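PDB 4UFQ: hyaluronidase, which degrades hyaluronan as a bacterial hyaluronidase, probably by cleaving its glycosidic bonds. Local coordinates for the interface of chains A and B. Numbering follows the deposited sequence. Chains: chain A/B, Hyaluronidase.

The interface of chains A and B. Residues chain A 10, 13-15; chain B 7-8, 10.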
loop_
_atom_site.group_PDB
_atom_site.type_symbol
_atom_site.label_atom_id
_atom_site.label_comp_id
_atom_site.label_asym_id
_atom_site.label_seq_id
_atom_site.Cartn_x
_atom_site.Cartn_y
_atom_site.Cartn_z
ATOM N N PHE A 10 -7.408 1.364 -44.052
ATOM C CA PHE A 10 -8.834 1.647 -44.038
ATOM C C PHE A 10 -9.067 3.104 -43.657
ATOM O O PHE A 10 -8.643 3.543 -42.590
ATOM C CB PHE A 10 -9.544 0.751 -43.023
ATOM C CG PHE A 10 -9.484 -0.710 -43.352
ATOM C CD1 PHE A 10 -8.345 -1.450 -43.087
ATOM C CD2 PHE A 10 -10.572 -1.346 -43.926
ATOM C CE1 PHE A 10 -8.289 -2.795 -43.388
ATOM C CE2 PHE A 10 -10.523 -2.694 -44.226
ATOM C CZ PHE A 10 -9.379 -3.419 -43.959
ATOM N N PRO A 13 -13.826 3.198 -39.982
ATOM C CA PRO A 13 -13.777 2.180 -38.927
ATOM C C PRO A 13 -13.848 0.756 -39.465
ATOM O O PRO A 13 -14.436 0.499 -40.520
ATOM C CB PRO A 13 -15.020 2.482 -38.083
ATOM C CG PRO A 13 -15.430 3.886 -38.462
ATOM C CD PRO A 13 -15.040 4.025 -39.895
ATOM N N VAL A 14 -13.222 -0.151 -38.725
ATOM C CA VAL A 14 -13.298 -1.577 -38.971
ATOM C C VAL A 14 -13.981 -2.261 -37.793
ATOM O O VAL A 14 -13.682 -1.971 -36.624
ATOM C CB VAL A 14 -11.894 -2.189 -39.165
ATOM C CG1 VAL A 14 -11.969 -3.711 -39.261
ATOM C CG2 VAL A 14 -11.227 -1.618 -40.420
ATOM N N ALA A 15 -14.896 -3.168 -38.111
ATOM C CA ALA A 15 -15.544 -4.025 -37.134
ATOM C C ALA A 15 -15.295 -5.465 -37.527
ATOM O O ALA A 15 -15.296 -5.794 -38.712
ATOM C CB ALA A 15 -17.026 -3.749 -37.080
ATOM N N THR B 7 -16.977 2.810 -43.346
ATOM C CA THR B 7 -16.989 1.708 -42.392
ATOM C C THR B 7 -16.900 0.349 -43.089
ATOM O O THR B 7 -17.455 0.151 -44.174
ATOM C CB THR B 7 -18.258 1.734 -41.522
ATOM O OG1 THR B 7 -18.426 3.039 -40.953
ATOM C CG2 THR B 7 -18.166 0.704 -40.408
ATOM N N THR B 8 -16.200 -0.579 -42.448
ATOM C CA THR B 8 -16.009 -1.924 -42.982
ATOM C C THR B 8 -16.327 -2.972 -41.916
ATOM O O THR B 8 -15.783 -2.943 -40.814
ATOM C CB THR B 8 -14.566 -2.115 -43.490
ATOM O OG1 THR B 8 -14.274 -1.116 -44.476
ATOM C CG2 THR B 8 -14.381 -3.498 -44.100
ATOM N N PHE B 10 -16.307 -6.921 -41.031
ATOM C CA PHE B 10 -15.912 -8.309 -41.205
ATOM C C PHE B 10 -16.817 -9.211 -40.375
ATOM O O PHE B 10 -16.905 -9.054 -39.159
ATOM C CB PHE B 10 -14.465 -8.511 -40.755
ATOM C CG PHE B 10 -13.460 -7.759 -41.575
ATOM C CD1 PHE B 10 -13.249 -6.407 -41.372
ATOM C CD2 PHE B 10 -12.722 -8.409 -42.550
ATOM C CE1 PHE B 10 -12.324 -5.714 -42.125
ATOM C CE2 PHE B 10 -11.791 -7.721 -43.304
ATOM C CZ PHE B 10 -11.593 -6.372 -43.094
HETATM O O HOH W 1 -14.015 1.290 -43.303
#
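B:Thr8 runs beside A:Val14 as a parallel beta bridge, by which the short N-terminal strand 8-9 of one chain pairs alongside strand 13-15 of the other. The protein belongs to the HylP hyaluronidase family, whose phage members are trimers built round a triple-stranded beta-helix, a fold this enzyme probably shares; the deposited assembly likewise holds three copies, and this strand pairing near the N-termini is one small part of their contact.

Backbone hydrogen bonds flank the bridge. B:Thr8 N gives to A:Pro13 O at 2.8 Å and A:Ala15 N to B:Thr8 O at 2.9 Å, on either side of A:Val14; B:Phe10 N continues to A:Ala15 O at 2.8 Å. The first two donors lie nearly in line with the C=O they meet, whereas B:Phe10 N is tilted 23° from the carbonyl plane of A:Ala15.

A:Pro13 O also takes water 1. The B:Thr8 hydroxyl OG1 is turned (chi1 -57°) to the side where this water joins it to that carbonyl. The B:Thr8 side chain crosses the rim of the A:Phe10 ring at about a right angle, OG1 lying 3.7 Å from CD2 and methyl CG2 beside CE2.

One apolar cluster forms around the two Phe10 rings, which approach from opposite directions. A:Phe10 CZ meets the edge of the B:Phe10 ring in its plane, 3.8 Å from B:Phe10 CZ. A:Ala15 O lies in that plane too, 3.4 Å from B:Phe10 CD1, and may help to set the ring's turn. A:Val14 CG1, anti to the backbone N (chi1 173°), touches B:Phe10 CE1 at 3.5 Å, while CG2 lies over one face of A:Phe10 of its own chain, offset toward the rim. At the other end of the pairing, A:Pro13 CD lies against B:Thr7 CA and its hydroxyl OG1 (3.7 Å from CD), the ring oblique to the threonine side chain.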